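Local coordinates for protein sulfhydryl oxidase 1 (Homo sapiens, PDB 3LLK) that catalyses, with bound FAD, the oxidation of thiols to disulfides at the expense of oxygen, as sulfhydryl oxidases do, at residues K46-V51 with H127-Q132; Q63-S68 with G96-K101. All coordinates share one frame; numbering follows the deposited sequence.

Contact 1 (K46-V51 with H127-Q132). With FAD (flavin-adenine dinucleotide), chain D.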
loop_
_atom_site.group_PDB
_atom_site.type_symbol
_atom_site.label_atom_id
_atom_site.label_comp_id
_atom_site.label_asym_id
_atom_site.label_seq_id
_atom_site.Cartn_x
_atom_site.Cartn_y
_atom_site.Cartn_z
ATOM N N LYS A 46 -1.798 15.138 0.103
ATOM C CA LYS A 46 -1.068 15.653 1.250
ATOM C C LYS A 46 -1.201 14.747 2.469
ATOM O O LYS A 46 -0.247 14.578 3.223
ATOM C CB LYS A 46 -1.547 17.068 1.601
ATOM C CG LYS A 46 -1.253 18.106 0.527
ATOM C CD LYS A 46 -1.695 19.501 0.966
ATOM C CE LYS A 46 -1.350 20.550 -0.085
ATOM N NZ LYS A 46 -1.725 21.923 0.360
ATOM N N LYS A 47 -2.378 14.163 2.662
ATOM C CA LYS A 47 -2.585 13.283 3.806
ATOM C C LYS A 47 -1.812 11.985 3.615
ATOM O O LYS A 47 -1.259 11.446 4.572
ATOM C CB LYS A 47 -4.075 12.983 4.001
ATOM C CG LYS A 47 -4.858 14.140 4.608
ATOM C CD LYS A 47 -6.326 13.807 4.796
ATOM C CE LYS A 47 -7.079 14.987 5.411
ATOM N NZ LYS A 47 -8.561 14.787 5.425
ATOM N N PHE A 48 -1.773 11.483 2.381
ATOM C CA PHE A 48 -1.056 10.240 2.101
ATOM C C PHE A 48 0.459 10.446 2.202
ATOM O O PHE A 48 1.162 9.593 2.731
ATOM C CB PHE A 48 -1.420 9.704 0.707
ATOM C CG PHE A 48 -0.891 8.323 0.434
ATOM C CD1 PHE A 48 -1.437 7.214 1.076
ATOM C CD2 PHE A 48 0.161 8.131 -0.460
ATOM C CE1 PHE A 48 -0.942 5.929 0.831
ATOM C CE2 PHE A 48 0.659 6.854 -0.709
ATOM C CZ PHE A 48 0.107 5.751 -0.063
ATOM N N VAL A 49 0.957 11.571 1.688
ATOM C CA VAL A 49 2.388 11.856 1.755
ATOM C C VAL A 49 2.789 12.047 3.218
ATOM O O VAL A 49 3.876 11.639 3.615
ATOM C CB VAL A 49 2.769 13.117 0.925
ATOM C CG1 VAL A 49 4.197 13.522 1.197
ATOM C CG2 VAL A 49 2.609 12.820 -0.556
ATOM N N ALA A 50 1.907 12.660 4.012
ATOM C CA ALA A 50 2.175 12.856 5.434
ATOM C C ALA A 50 2.317 11.475 6.066
ATOM O O ALA A 50 3.200 11.249 6.894
ATOM C CB ALA A 50 1.029 13.624 6.104
ATOM N N VAL A 51 1.443 10.553 5.670
ATOM C CA VAL A 51 1.486 9.184 6.188
ATOM C C VAL A 51 2.789 8.489 5.772
ATOM O O VAL A 51 3.429 7.815 6.585
ATOM C CB VAL A 51 0.263 8.365 5.701
ATOM C CG1 VAL A 51 0.464 6.886 5.975
ATOM C CG2 VAL A 51 -0.995 8.844 6.420
ATOM N N HIS A 127 -0.604 -2.354 3.482
ATOM C CA HIS A 127 -0.555 -3.215 4.663
ATOM C C HIS A 127 0.588 -2.780 5.577
ATOM O O HIS A 127 0.438 -2.699 6.799
ATOM C CB HIS A 127 -0.345 -4.682 4.266
ATOM C CG HIS A 127 -1.542 -5.317 3.634
ATOM N ND1 HIS A 127 -2.726 -5.504 4.311
ATOM C CD2 HIS A 127 -1.751 -5.777 2.376
ATOM C CE1 HIS A 127 -3.613 -6.048 3.499
ATOM N NE2 HIS A 127 -3.046 -6.225 2.320
ATOM N N PHE A 128 1.726 -2.477 4.977
ATOM C CA PHE A 128 2.877 -2.083 5.763
ATOM C C PHE A 128 2.592 -0.812 6.539
ATOM O O PHE A 128 2.940 -0.718 7.719
ATOM C CB PHE A 128 4.106 -1.920 4.872
ATOM C CG PHE A 128 5.388 -2.299 5.552
ATOM C CD1 PHE A 128 5.862 -1.561 6.629
ATOM C CD2 PHE A 128 6.105 -3.418 5.133
ATOM C CE1 PHE A 128 7.035 -1.927 7.290
ATOM C CE2 PHE A 128 7.282 -3.796 5.783
ATOM C CZ PHE A 128 7.747 -3.048 6.865
ATOM N N LEU A 129 1.936 0.154 5.894
ATOM C CA LEU A 129 1.607 1.405 6.556
ATOM C C LEU A 129 0.692 1.151 7.756
ATOM O O LEU A 129 0.899 1.740 8.809
ATOM C CB LEU A 129 0.946 2.394 5.577
ATOM C CG LEU A 129 1.865 2.908 4.456
ATOM C CD1 LEU A 129 1.078 3.768 3.480
ATOM C CD2 LEU A 129 3.012 3.710 5.068
ATOM N N THR A 130 -0.305 0.278 7.609
ATOM C CA THR A 130 -1.204 0.005 8.737
ATOM C C THR A 130 -0.469 -0.643 9.901
ATOM O O THR A 130 -0.717 -0.310 11.071
ATOM C CB THR A 130 -2.409 -0.900 8.346
ATOM O OG1 THR A 130 -1.947 -2.164 7.851
ATOM C CG2 THR A 130 -3.259 -0.218 7.299
ATOM N N VAL A 131 0.442 -1.561 9.589
ATOM C CA VAL A 131 1.188 -2.231 10.632
ATOM C C VAL A 131 2.150 -1.285 11.334
ATOM O O VAL A 131 2.259 -1.312 12.555
ATOM C CB VAL A 131 1.948 -3.460 10.094
ATOM C CG1 VAL A 131 2.862 -4.025 11.186
ATOM C CG2 VAL A 131 0.935 -4.529 9.660
ATOM N N GLN A 132 2.847 -0.451 10.573
ATOM C CA GLN A 132 3.764 0.508 11.173
ATOM C C GLN A 132 2.996 1.374 12.176
ATOM O O GLN A 132 3.493 1.672 13.261
ATOM C CB GLN A 132 4.368 1.414 10.105
ATOM C CG GLN A 132 5.387 0.752 9.199
ATOM C CD GLN A 132 6.774 0.712 9.816
ATOM O OE1 GLN A 132 7.073 -0.143 10.642
ATOM N NE2 GLN A 132 7.623 1.648 9.419
HETATM P PA FAD D . -1.893 -9.040 -4.548
HETATM O O1A FAD D . -1.497 -7.794 -5.259
HETATM O O2A FAD D . -3.305 -9.378 -4.222
HETATM O O5B FAD D . -1.080 -9.194 -3.216
HETATM C C5B FAD D . 0.179 -8.582 -2.929
HETATM C C4B FAD D . 0.809 -9.575 -1.988
HETATM O O4B FAD D . 0.372 -9.165 -0.664
HETATM C C3B FAD D . 0.860 -11.113 -2.113
HETATM O O3B FAD D . 1.849 -11.639 -2.996
HETATM C C2B FAD D . 0.957 -11.477 -0.701
HETATM O O2B FAD D . 2.252 -11.556 -0.190
HETATM C C1B FAD D . 0.208 -10.382 0.073
HETATM N N9A FAD D . -1.173 -10.560 0.394
HETATM C C8A FAD D . -2.218 -11.303 -0.215
HETATM N N7A FAD D . -3.366 -11.270 0.376
HETATM C C5A FAD D . -3.100 -10.462 1.473
HETATM C C6A FAD D . -3.944 -10.080 2.534
HETATM N N6A FAD D . -5.213 -10.494 2.653
HETATM N N1A FAD D . -3.457 -9.280 3.549
HETATM C C2A FAD D . -2.156 -8.884 3.622
HETATM N N3A FAD D . -1.307 -9.262 2.571
HETATM C C4A FAD D . -1.844 -10.059 1.511
HETATM N N1 FAD D . -8.050 -6.174 -9.618
HETATM C C2 FAD D . -9.116 -6.605 -10.378
HETATM O O2 FAD D . -8.846 -7.277 -11.387
HETATM N N3 FAD D . -10.322 -6.200 -9.819
HETATM C C4 FAD D . -10.536 -5.446 -8.639
HETATM O O4 FAD D . -11.719 -5.121 -8.293
HETATM C C4X FAD D . -9.402 -5.061 -7.953
HETATM N N5 FAD D . -9.501 -4.206 -6.807
HETATM C C5X FAD D . -8.380 -3.673 -6.118
HETATM C C6 FAD D . -8.610 -2.751 -5.079
HETATM C C7 FAD D . -7.482 -2.241 -4.377
HETATM C C7M FAD D . -7.810 -1.244 -3.264
HETATM C C8 FAD D . -6.154 -2.646 -4.706
HETATM C C8M FAD D . -4.840 -2.250 -4.063
HETATM C C9 FAD D . -5.965 -3.534 -5.765
HETATM C C9A FAD D . -7.018 -4.062 -6.557
HETATM N N10 FAD D . -7.060 -5.017 -7.696
HETATM C C10 FAD D . -8.118 -5.440 -8.457
HETATM C "C1'" FAD D . -5.825 -5.680 -7.978
HETATM C "C2'" FAD D . -5.533 -6.978 -7.289
HETATM O "O2'" FAD D . -6.005 -6.945 -5.918
HETATM C "C3'" FAD D . -4.115 -7.460 -7.260
HETATM O "O3'" FAD D . -3.271 -6.454 -6.714
HETATM C "C4'" FAD D . -3.485 -8.055 -8.508
HETATM O "O4'" FAD D . -4.434 -8.916 -9.206
HETATM C "C5'" FAD D . -2.179 -8.711 -8.381
HETATM O "O5'" FAD D . -2.374 -9.866 -7.562
HETATM P P FAD D . -1.242 -10.662 -6.859
HETATM O O1P FAD D . -1.675 -12.052 -7.008
HETATM O O2P FAD D . 0.109 -10.357 -7.398
HETATM O O3P FAD D . -1.223 -10.280 -5.295
#

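Contact 2 (Q63-S68 with G96-K101)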
loop_
_atom_site.group_PDB
_atom_site.type_symbol
_atom_site.label_atom_id
_atom_site.label_comp_id
_atom_site.label_asym_id
_atom_site.label_seq_id
_atom_site.Cartn_x
_atom_site.Cartn_y
_atom_site.Cartn_z
ATOM N N GLN A 63 13.799 8.292 3.462
ATOM C CA GLN A 63 13.008 8.952 4.490
ATOM C C GLN A 63 13.244 10.457 4.433
ATOM O O GLN A 63 12.319 11.242 4.660
ATOM C CB GLN A 63 13.361 8.403 5.872
ATOM C CG GLN A 63 12.153 8.205 6.774
ATOM C CD GLN A 63 11.003 7.491 6.073
ATOM O OE1 GLN A 63 11.209 6.574 5.272
ATOM N NE2 GLN A 63 9.783 7.907 6.379
ATOM N N ASN A 64 14.476 10.864 4.127
ATOM C CA ASN A 64 14.789 12.286 4.028
ATOM C C ASN A 64 14.044 12.872 2.825
ATOM O O ASN A 64 13.574 14.004 2.858
ATOM C CB ASN A 64 16.298 12.499 3.846
ATOM C CG ASN A 64 16.659 13.969 3.671
ATOM O OD1 ASN A 64 16.536 14.765 4.605
ATOM N ND2 ASN A 64 17.089 14.339 2.463
ATOM N N PHE A 65 13.961 12.088 1.757
ATOM C CA PHE A 65 13.278 12.497 0.538
ATOM C C PHE A 65 11.774 12.691 0.803
ATOM O O PHE A 65 11.186 13.690 0.387
ATOM C CB PHE A 65 13.489 11.431 -0.536
ATOM C CG PHE A 65 12.590 11.576 -1.722
ATOM C CD1 PHE A 65 12.851 12.528 -2.699
ATOM C CD2 PHE A 65 11.483 10.747 -1.866
ATOM C CE1 PHE A 65 12.020 12.653 -3.808
ATOM C CE2 PHE A 65 10.649 10.861 -2.971
ATOM C CZ PHE A 65 10.918 11.815 -3.943
ATOM N N LEU A 66 11.155 11.737 1.492
ATOM C CA LEU A 66 9.730 11.841 1.796
ATOM C C LEU A 66 9.428 13.031 2.706
ATOM O O LEU A 66 8.420 13.722 2.525
ATOM C CB LEU A 66 9.222 10.540 2.431
ATOM C CG LEU A 66 9.256 9.339 1.479
ATOM C CD1 LEU A 66 9.010 8.048 2.259
ATOM C CD2 LEU A 66 8.209 9.531 0.372
ATOM N N HIS A 67 10.295 13.274 3.687
ATOM C CA HIS A 67 10.098 14.407 4.595
ATOM C C HIS A 67 10.225 15.719 3.814
ATOM O O HIS A 67 9.479 16.677 4.055
ATOM C CB HIS A 67 11.140 14.369 5.723
ATOM C CG HIS A 67 11.123 15.580 6.605
ATOM N ND1 HIS A 67 10.211 15.748 7.624
ATOM C CD2 HIS A 67 11.878 16.704 6.587
ATOM C CE1 HIS A 67 10.401 16.924 8.195
ATOM N NE2 HIS A 67 11.407 17.524 7.583
ATOM N N SER A 68 11.157 15.757 2.864
ATOM C CA SER A 68 11.364 16.966 2.060
ATOM C C SER A 68 10.160 17.235 1.151
ATOM O O SER A 68 9.761 18.382 0.967
ATOM C CB SER A 68 12.643 16.839 1.224
ATOM O OG SER A 68 12.890 18.015 0.469
ATOM N N GLY A 96 14.831 10.491 -8.633
ATOM C CA GLY A 96 15.360 9.488 -9.540
ATOM C C GLY A 96 16.606 8.835 -8.965
ATOM O O GLY A 96 16.807 7.629 -9.095
ATOM N N ALA A 97 17.449 9.635 -8.324
ATOM C CA ALA A 97 18.668 9.109 -7.720
ATOM C C ALA A 97 18.324 8.342 -6.438
ATOM O O ALA A 97 18.832 7.245 -6.203
ATOM C CB ALA A 97 19.644 10.255 -7.417
ATOM N N VAL A 98 17.447 8.928 -5.626
ATOM C CA VAL A 98 17.013 8.329 -4.368
ATOM C C VAL A 98 16.204 7.042 -4.552
ATOM O O VAL A 98 16.422 6.064 -3.842
ATOM C CB VAL A 98 16.174 9.338 -3.551
ATOM C CG1 VAL A 98 15.642 8.687 -2.282
ATOM C CG2 VAL A 98 17.028 10.554 -3.215
ATOM N N LEU A 99 15.260 7.039 -5.488
ATOM C CA LEU A 99 14.466 5.840 -5.722
ATOM C C LEU A 99 15.020 5.112 -6.943
ATOM O O LEU A 99 15.900 4.260 -6.811
ATOM C CB LEU A 99 12.988 6.202 -5.916
ATOM C CG LEU A 99 12.344 6.882 -4.693
ATOM C CD1 LEU A 99 10.941 7.385 -5.042
ATOM C CD2 LEU A 99 12.288 5.896 -3.516
ATOM N N ALA A 100 14.528 5.455 -8.126
ATOM C CA ALA A 100 15.001 4.826 -9.353
ATOM C C ALA A 100 14.276 5.420 -10.547
ATOM O O ALA A 100 13.255 6.088 -10.392
ATOM C CB ALA A 100 14.774 3.319 -9.301
ATOM N N LYS A 101 14.812 5.176 -11.738
ATOM C CA LYS A 101 14.219 5.690 -12.969
ATOM C C LYS A 101 13.117 4.757 -13.471
ATOM O O LYS A 101 12.072 5.206 -13.949
ATOM C CB LYS A 101 15.291 5.823 -14.053
ATOM C CG LYS A 101 16.510 6.642 -13.657
ATOM C CD LYS A 101 16.190 8.121 -13.530
ATOM C CE LYS A 101 17.467 8.936 -13.384
ATOM N NZ LYS A 101 17.201 10.401 -13.325
#

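Contact 1 (K46-V51 with H127-Q132)
Two torsions aim the side chains at one another: CG of Phe48 stands opposite its backbone N (chi1 -171°), which swings the ring out across the gap, while CG of Leu129 turns back beside its own N (chi1 -67°) and holds CD1 out to meet it. That methyl is the hub of the contact. It approaches the Phe48 ring obliquely, 4.0 Å from Leu129 CD1 to Phe48 CE1, and the two side chains cross at about a right angle. Val51 comes from one helical turn further on, with its CG1 also 4.0 Å from Leu129 CD1. No hydrogen bond passes between residues 46-51 and 127-132; Gln132 NE2 bonds to Tyr55 O, at the end of helix 39-55. All three touching residues are buried. Val150 and Ala153 of helix 150-161 pack on Leu129 and Val51, and Tyr157 meets the Phe48 ring.

Elsewhere on helix 118-134, His127 presents a ring face to the adenine: FAD C2A sits 3.1 Å above the ring plane, over its centre. His127 NE2 is hydrogen-bonded to His196 ND1, and His196 NE2 in turn binds FAD. Replacing His127 by an alanine is likely to strip the adenine of this ring face and leave His196 ND1 without its mate. Helix 118-134 thus meets helix 39-55 through Leu129 and the adenine through His127, consistent with a pseudo-dimer interface backing the FAD pocket of an Erv-type helical fold.

Contact 2 (Q63-S68 with G96-K101)
Two residues before Phe65, which touches Val98, the amide nitrogen NE2 of Gln63 is gripped by two backbone carbonyls, through a hydrogen bond to Ala53 O and a weak one to Leu52 O. Its OE1 accepts a further weak bond from Gly58 N. These links tie the early part of helix 60-75 to the end of helix 39-55 and the turn that follows it. The CB of Gln63 leaves the backbone pointing away from residues 96-101.

The contact itself is wholly apolar and illustrates how one aromatic residue can serve two neighbours with different parts of its side chain. Phe65 uses its root for the first: CB lies 3.9 Å from Val98 CG1, where the backbones are also nearest, with 7.4 Å between Phe65 CA and Val98 CA. The far part of the ring serves the second, CE2 being 4.1 Å from Leu99 CD1, and here the side chains cross at about a right angle. Both methyls reach the ring obliquely. With chi1 at 167°, CG of Phe65 is extended away from its own N, which carries the ring over toward Leu99 while CB stays against Val98.

Leu99 is the first residue to leave helical geometry, and its neighbour Val98 closes the short helix 95-98. Val62 touches both of them, and Leu27 of helix 16-30 packs on Phe65, Leu23 on Leu99. The result is plain apolar packing, in which the end of a short helix and the residue after it are laid against the helical bundle of the N-terminal, probably degenerate, oxidase domain.

In the fold
From the N terminus the chain runs through helix 16-30 to helix 39-55, which supplies the first half of contact 1, and then directly into helix 60-75, which supplies the first half of contact 2. Helix 83-92 follows, and helix 95-98 with the residues after it closes the inner loop at contact 2. Only with helix 118-134 does contact 1 close the outer loop, so contact 2 is nested within it. The centres of the two contacts lie about 16 Å apart. Contact 2 joins elements within the N-terminal family region, whereas contact 1, nearer the centre of the chain, ties that region to the helices of the FAD-binding half.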